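Local coordinates for protein ORF10 (Moritella marina, PDB 6RIW) that forms the ketosynthase-chain length factor didomain of a polyunsaturated fatty acid synthase and probably takes part in 3-oxoacyl-ACP synthesis, at residues 801-806 against 834-839; 812-817 against 867-872. One frame throughout, in Å; residues are numbered along the deposited sequence.

Contact 1: 801-806 against 834-839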
ATOM      1  N   GLU A 801     -28.070  -0.506   1.410  1.00 14.06           N
ATOM      2  CA  GLU A 801     -27.088   0.578   1.361  1.00 13.82           C
ATOM      3  C   GLU A 801     -26.365   0.431   0.029  1.00 16.92           C
ATOM      4  O   GLU A 801     -25.457  -0.385  -0.115  1.00 16.62           O
ATOM      5  CB  GLU A 801     -26.153   0.504   2.569  1.00 14.15           C
ATOM      6  CG  GLU A 801     -24.969   1.452   2.543  1.00 16.47           C
ATOM      7  CD  GLU A 801     -25.346   2.904   2.759  1.00 20.29           C
ATOM      8  OE1 GLU A 801     -26.510   3.177   3.167  1.00 21.33           O
ATOM      9  OE2 GLU A 801     -24.459   3.773   2.511  1.00 18.96           O
ATOM     10  N   ALA A 802     -26.816   1.168  -0.977  1.00 15.37           N
ATOM     11  CA  ALA A 802     -26.208   1.042  -2.298  1.00 15.99           C
ATOM     12  C   ALA A 802     -24.845   1.726  -2.320  1.00 15.50           C
ATOM     13  O   ALA A 802     -24.574   2.640  -1.537  1.00 14.37           O
ATOM     14  CB  ALA A 802     -27.115   1.668  -3.363  1.00 15.52           C
ATOM     15  N   HIS A 803     -23.979   1.269  -3.224  1.00 13.45           N
ATOM     16  CA  HIS A 803     -22.727   1.981  -3.463  1.00 13.74           C
ATOM     17  C   HIS A 803     -23.010   3.415  -3.911  1.00 14.78           C
ATOM     18  O   HIS A 803     -22.459   4.369  -3.353  1.00 13.68           O
ATOM     19  CB  HIS A 803     -21.906   1.207  -4.508  1.00 14.24           C
ATOM     20  CG  HIS A 803     -20.519   1.725  -4.715  1.00 13.83           C
ATOM     21  ND1 HIS A 803     -19.586   1.808  -3.698  1.00 17.92           N
ATOM     22  CD2 HIS A 803     -19.899   2.182  -5.832  1.00 16.30           C
ATOM     23  CE1 HIS A 803     -18.460   2.310  -4.180  1.00 15.87           C
ATOM     24  NE2 HIS A 803     -18.620   2.536  -5.472  1.00 16.95           N
ATOM     25  N   ALA A 804     -23.901   3.573  -4.898  1.00 13.49           N
ATOM     26  CA  ALA A 804     -24.400   4.868  -5.380  1.00 12.31           C
ATOM     27  C   ALA A 804     -23.272   5.889  -5.575  1.00 11.15           C
ATOM     28  O   ALA A 804     -23.309   7.004  -5.056  1.00 13.63           O
ATOM     29  CB  ALA A 804     -25.466   5.419  -4.443  1.00 14.84           C
ATOM     30  N   SER A 805     -22.252   5.488  -6.327  1.00 11.11           N
ATOM     31  CA  SER A 805     -21.063   6.317  -6.484  1.00 12.60           C
ATOM     32  C   SER A 805     -21.341   7.581  -7.281  1.00 11.76           C
ATOM     33  O   SER A 805     -20.645   8.587  -7.104  1.00 12.37           O
ATOM     34  CB  SER A 805     -19.971   5.521  -7.196  1.00 14.48           C
ATOM     35  OG  SER A 805     -20.415   5.153  -8.499  1.00 13.28           O
ATOM     36  N   GLY A 806     -22.306   7.539  -8.197  1.00 12.44           N
ATOM     37  CA  GLY A 806     -22.476   8.650  -9.110  1.00 12.51           C
ATOM     38  C   GLY A 806     -21.678   8.535 -10.396  1.00 14.58           C
ATOM     39  O   GLY A 806     -21.782   9.427 -11.251  1.00 14.78           O
ATOM     40  N   ILE A 834     -22.167  12.458   3.143  1.00 13.10           N
ATOM     41  CA  ILE A 834     -20.773  12.832   3.369  1.00 13.58           C
ATOM     42  C   ILE A 834     -19.928  12.624   2.110  1.00 11.36           C
ATOM     43  O   ILE A 834     -18.695  12.670   2.173  1.00 10.93           O
ATOM     44  CB  ILE A 834     -20.169  12.078   4.574  1.00 13.36           C
ATOM     45  CG1 ILE A 834     -20.484  10.577   4.553  1.00 15.93           C
ATOM     46  CG2 ILE A 834     -20.747  12.619   5.904  1.00 12.67           C
ATOM     47  CD1 ILE A 834     -19.550   9.750   3.732  1.00 11.17           C
ATOM     48  N   GLY A 835     -20.572  12.421   0.956  1.00 10.66           N
ATOM     49  CA  GLY A 835     -19.830  12.346  -0.302  1.00 11.52           C
ATOM     50  C   GLY A 835     -19.086  11.016  -0.487  1.00 12.97           C
ATOM     51  O   GLY A 835     -19.209  10.081   0.294  1.00  9.96           O
ATOM     52  N   HIS A 836     -18.327  10.934  -1.586  1.00 11.51           N
ATOM     53  CA  HIS A 836     -17.648   9.704  -1.994  1.00 11.08           C
ATOM     54  C   HIS A 836     -16.243   9.725  -1.406  1.00 11.15           C
ATOM     55  O   HIS A 836     -15.413  10.531  -1.825  1.00 11.12           O
ATOM     56  CB  HIS A 836     -17.582   9.618  -3.519  1.00 10.13           C
ATOM     57  CG  HIS A 836     -17.278   8.249  -4.045  1.00  9.82           C
ATOM     58  ND1 HIS A 836     -16.465   7.359  -3.375  1.00  9.11           N
ATOM     59  CD2 HIS A 836     -17.707   7.605  -5.158  1.00 12.27           C
ATOM     60  CE1 HIS A 836     -16.398   6.225  -4.055  1.00 12.15           C
ATOM     61  NE2 HIS A 836     -17.139   6.348  -5.146  1.00 12.47           N
ATOM     62  N   THR A 837     -15.958   8.843  -0.439  1.00 10.04           N
ATOM     63  CA  THR A 837     -14.651   8.848   0.206  1.00 10.24           C
ATOM     64  C   THR A 837     -13.733   7.743  -0.326  1.00 11.72           C
ATOM     65  O   THR A 837     -12.754   7.382   0.340  1.00 12.13           O
ATOM     66  CB  THR A 837     -14.806   8.773   1.734  1.00 12.31           C
ATOM     67  OG1 THR A 837     -15.465   7.547   2.114  1.00 12.87           O
ATOM     68  CG2 THR A 837     -15.664   9.961   2.239  1.00 10.11           C
ATOM     69  N   PHE A 838     -14.047   7.201  -1.509  1.00 11.48           N
ATOM     70  CA  PHE A 838     -13.180   6.327  -2.291  1.00 11.93           C
ATOM     71  C   PHE A 838     -12.553   5.194  -1.478  1.00 10.88           C
ATOM     72  O   PHE A 838     -13.246   4.224  -1.146  1.00 10.55           O
ATOM     73  CB  PHE A 838     -12.173   7.221  -3.040  1.00 10.29           C
ATOM     74  CG  PHE A 838     -12.865   7.962  -4.155  1.00 13.32           C
ATOM     75  CD1 PHE A 838     -13.254   7.252  -5.299  1.00 10.72           C
ATOM     76  CD2 PHE A 838     -13.300   9.274  -3.987  1.00  9.60           C
ATOM     77  CE1 PHE A 838     -13.987   7.898  -6.310  1.00 10.58           C
ATOM     78  CE2 PHE A 838     -14.057   9.925  -4.999  1.00 11.28           C
ATOM     79  CZ  PHE A 838     -14.392   9.232  -6.141  1.00 10.18           C
ATOM     80  N   ASN A 839     -11.261   5.262  -1.150  1.00 10.15           N
ATOM     81  CA  ASN A 839     -10.691   4.088  -0.467  1.00 13.04           C
ATOM     82  C   ASN A 839     -11.262   3.868   0.931  1.00 12.10           C
ATOM     83  O   ASN A 839     -11.135   2.761   1.475  1.00 13.81           O
ATOM     84  CB  ASN A 839      -9.169   4.208  -0.413  1.00 12.11           C
ATOM     85  CG  ASN A 839      -8.562   4.150  -1.798  1.00 16.68           C
ATOM     86  OD1 ASN A 839      -8.817   3.215  -2.532  1.00 19.19           O
ATOM     87  ND2 ASN A 839      -7.777   5.164  -2.170  1.00 18.24           N
TER
HETATM   88  O   HOH W   1     -16.864   4.272  -7.119  1.00 14.59           O

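Contact 2: 812-817 against 867-872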
ATOM      1  N   ASN A 812     -25.974   2.552 -12.824  1.00 15.91           N
ATOM      2  CA  ASN A 812     -26.937   1.869 -13.689  1.00 16.75           C
ATOM      3  C   ASN A 812     -26.951   0.368 -13.431  1.00 17.19           C
ATOM      4  O   ASN A 812     -28.020  -0.259 -13.462  1.00 15.85           O
ATOM      5  CB  ASN A 812     -26.642   2.165 -15.162  1.00 15.97           C
ATOM      6  CG  ASN A 812     -26.948   3.615 -15.539  1.00 19.41           C
ATOM      7  OD1 ASN A 812     -27.654   4.325 -14.819  1.00 22.97           O
ATOM      8  ND2 ASN A 812     -26.378   4.069 -16.641  1.00 19.21           N
ATOM      9  N   ALA A 813     -25.791  -0.233 -13.141  1.00 15.47           N
ATOM     10  CA  ALA A 813     -25.794  -1.648 -12.782  1.00 15.13           C
ATOM     11  C   ALA A 813     -26.570  -1.880 -11.487  1.00 14.49           C
ATOM     12  O   ALA A 813     -27.312  -2.867 -11.364  1.00 14.24           O
ATOM     13  CB  ALA A 813     -24.360  -2.186 -12.672  1.00 13.33           C
ATOM     14  N   GLU A 814     -26.437  -0.973 -10.520  1.00 12.96           N
ATOM     15  CA  GLU A 814     -27.187  -1.124  -9.274  1.00 13.87           C
ATOM     16  C   GLU A 814     -28.679  -0.869  -9.467  1.00 17.13           C
ATOM     17  O   GLU A 814     -29.500  -1.509  -8.799  1.00 16.10           O
ATOM     18  CB  GLU A 814     -26.638  -0.189  -8.198  1.00 13.96           C
ATOM     19  CG  GLU A 814     -25.252  -0.597  -7.667  1.00 14.67           C
ATOM     20  CD  GLU A 814     -24.876   0.209  -6.419  1.00 18.31           C
ATOM     21  OE1 GLU A 814     -24.840   1.461  -6.524  1.00 18.21           O
ATOM     22  OE2 GLU A 814     -24.620  -0.410  -5.345  1.00 19.35           O
ATOM     23  N   LYS A 815     -29.047   0.063 -10.357  1.00 14.78           N
ATOM     24  CA  LYS A 815     -30.467   0.306 -10.627  1.00 17.47           C
ATOM     25  C   LYS A 815     -31.134  -0.926 -11.214  1.00 18.40           C
ATOM     26  O   LYS A 815     -32.338  -1.135 -11.029  1.00 18.72           O
ATOM     27  CB  LYS A 815     -30.639   1.483 -11.585  1.00 17.71           C
ATOM     28  CG  LYS A 815     -30.759   2.825 -10.930  1.00 24.98           C
ATOM     29  CD  LYS A 815     -30.835   3.929 -12.000  1.00 27.84           C
ATOM     30  CE  LYS A 815     -31.927   3.627 -13.017  1.00 33.99           C
ATOM     31  NZ  LYS A 815     -31.878   4.570 -14.180  1.00 43.91           N
ATOM     32  N   THR A 816     -30.374  -1.740 -11.931  1.00 16.41           N
ATOM     33  CA  THR A 816     -30.906  -2.978 -12.476  1.00 19.40           C
ATOM     34  C   THR A 816     -30.976  -4.056 -11.394  1.00 21.89           C
ATOM     35  O   THR A 816     -32.039  -4.634 -11.149  1.00 19.70           O
ATOM     36  CB  THR A 816     -30.033  -3.412 -13.674  1.00 20.34           C
ATOM     37  OG1 THR A 816     -30.134  -2.428 -14.718  1.00 22.61           O
ATOM     38  CG2 THR A 816     -30.437  -4.775 -14.229  1.00 21.45           C
ATOM     39  N   ALA A 817     -29.870  -4.281 -10.680  1.00 17.17           N
ATOM     40  CA  ALA A 817     -29.764  -5.456  -9.813  1.00 18.98           C
ATOM     41  C   ALA A 817     -30.483  -5.298  -8.473  1.00 16.61           C
ATOM     42  O   ALA A 817     -31.128  -6.249  -8.003  1.00 19.57           O
ATOM     43  CB  ALA A 817     -28.281  -5.774  -9.576  1.00 17.83           C
ATOM     44  N   ALA A 867     -28.570  -4.983   3.678  1.00 13.35           N
ATOM     45  CA  ALA A 867     -27.569  -5.349   2.692  1.00 13.39           C
ATOM     46  C   ALA A 867     -26.769  -4.111   2.296  1.00 14.62           C
ATOM     47  O   ALA A 867     -27.330  -3.016   2.165  1.00 14.80           O
ATOM     48  CB  ALA A 867     -28.224  -5.969   1.456  1.00 11.74           C
ATOM     49  N   ILE A 868     -25.458  -4.297   2.106  1.00 13.31           N
ATOM     50  CA  ILE A 868     -24.566  -3.267   1.574  1.00 12.70           C
ATOM     51  C   ILE A 868     -23.953  -3.796   0.287  1.00 13.59           C
ATOM     52  O   ILE A 868     -23.471  -4.934   0.250  1.00 13.88           O
ATOM     53  CB  ILE A 868     -23.455  -2.900   2.577  1.00 14.63           C
ATOM     54  CG1 ILE A 868     -24.050  -2.613   3.964  1.00 11.99           C
ATOM     55  CG2 ILE A 868     -22.586  -1.732   2.029  1.00 13.76           C
ATOM     56  CD1 ILE A 868     -22.970  -2.242   5.036  1.00 12.51           C
ATOM     57  N   ASN A 869     -23.933  -2.960  -0.754  1.00 12.78           N
ATOM     58  CA  ASN A 869     -23.317  -3.306  -2.025  1.00 13.03           C
ATOM     59  C   ASN A 869     -22.102  -2.418  -2.275  1.00 13.89           C
ATOM     60  O   ASN A 869     -22.072  -1.258  -1.866  1.00 15.31           O
ATOM     61  CB  ASN A 869     -24.330  -3.163  -3.173  1.00 16.45           C
ATOM     62  CG  ASN A 869     -23.921  -3.938  -4.411  1.00 18.71           C
ATOM     63  OD1 ASN A 869     -23.650  -5.139  -4.345  1.00 18.32           O
ATOM     64  ND2 ASN A 869     -23.847  -3.246  -5.550  1.00 17.15           N
ATOM     65  N   GLY A 870     -21.082  -2.986  -2.918  1.00 12.92           N
ATOM     66  CA  GLY A 870     -19.862  -2.265  -3.235  1.00 15.08           C
ATOM     67  C   GLY A 870     -19.350  -2.568  -4.630  1.00 15.38           C
ATOM     68  O   GLY A 870     -19.369  -3.727  -5.064  1.00 14.86           O
ATOM     69  N   LEU A 871     -18.939  -1.518  -5.356  1.00 12.37           N
ATOM     70  CA  LEU A 871     -18.322  -1.626  -6.667  1.00 13.76           C
ATOM     71  C   LEU A 871     -17.075  -0.765  -6.641  1.00 14.21           C
ATOM     72  O   LEU A 871     -16.854   0.000  -5.702  1.00 15.25           O
ATOM     73  CB  LEU A 871     -19.259  -1.169  -7.808  1.00 14.16           C
ATOM     74  CG  LEU A 871     -20.577  -1.950  -7.942  1.00 14.89           C
ATOM     75  CD1 LEU A 871     -21.503  -1.259  -8.946  1.00 20.37           C
ATOM     76  CD2 LEU A 871     -20.299  -3.379  -8.403  1.00 19.09           C
ATOM     77  N   GLY A 872     -16.237  -0.885  -7.662  1.00 15.20           N
ATOM     78  CA  GLY A 872     -15.123   0.045  -7.736  1.00 15.93           C
ATOM     79  C   GLY A 872     -14.148  -0.316  -8.839  1.00 15.06           C
ATOM     80  O   GLY A 872     -14.397  -1.190  -9.673  1.00 15.23           O
TER

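Contact 1: 801-806 against 834-839
Ser805 and His836 make the close part of this contact. Ser805 CB lies 3.6 Å from His836 NE2 and approaches the imidazole obliquely. Ser805 O is near the same ring, 3.7 Å from His836 CD2. The hydroxyl of Ser805 faces other partners, Glu810 and the amide of Phe807. His836 has its CG anti to the backbone N (chi1 -163°), which directs the ring across to Ser805. Two things fix the ring's rotation. Phe838 N donates to His836 ND1 over 3.1 Å, tilted 18° out of the ring plane. Phe838 CE1 lies over the centre of one ring face.

The meeting of the two histidines is looser. His803 NE2 and His836 NE2 stand 4.1 Å apart, with ring planes at 88°. One water joins them, 3.0 Å from His803 NE2 and 2.9 Å from His836 NE2, in the plane of the His836 ring. By sequence motif the pair probably corresponds to the two active-site histidines of ketosynthases, here in what is probably the chain length factor domain. Loop 801-806 leaves strand 797-801 and leads into helix 808-821. Segment 834-839 joins helix 831-834 to helix 841-854, and Phe838 reaches helix 699-706.

Contact 2: 812-817 against 867-872
A helix packed against a strand of the second thiolase-fold, ketosynthase-like domain forms this contact. Helix 808-821 points Glu814 at strand 865-870, where it meets Asn869. Asn869 ND2 donates to Glu814 OE2 over 2.9 Å, and the bond is nearly straight at 172°. The donor meets the anti side of the carboxylate, 19° out of its plane. The oxygen lies almost in the amide plane of Asn869. The two side chains reach toward each other, one from the helix and one from the strand, with the carboxylate and amide planes turned by a modest angle. With CG anti to the backbone N (chi1 -160°), the Asn869 amide extends toward the helix and presents ND2 to Glu814. Leu871 adds an apolar touch beside them, with Leu871 CD1 4.0 Å from Glu814 CG.

The carboxylate is buried and has further donors. Glu814 OE2 also takes the amide of His803, and Glu814 OE1 takes that of Ala804. Asn869 OD1 bonds to His879 on strand 876-884, which settles which way its amide is turned. Replacing Glu814 by an alanine removes the carboxylate and would probably leave Asn869 ND2 and the amides of His803 and Ala804 without their acceptor. Three N-H donors thus share one carboxylate, which would be expected to favour its ionised form despite burial.

Overall arrangement
Contacts 1 and 2 lie in the second ketosynthase-like domain, their centres about 11 Å apart. Their segments alternate along the chain: 801-806, 812-817, 834-839, then 867-872. The first two are neighbours, since the 801-806 loop runs into helix 808-821. Strands 797-801 and 865-870 pair in parallel, and Glu801 N probably bonds to Ala867 O at 2.7 Å. His803 belongs to contact 1 but packs on 867-872, with His803 CB 3.6 Å from Asn869 O. Through the bond from His803 N to Glu814 OE2, contact 2 backs the loop of contact 1, like a second shell. The two contacts thus tie the loop after strand 797-801 to helix 808-821 and strand 865-870 within the probable chain length factor domain.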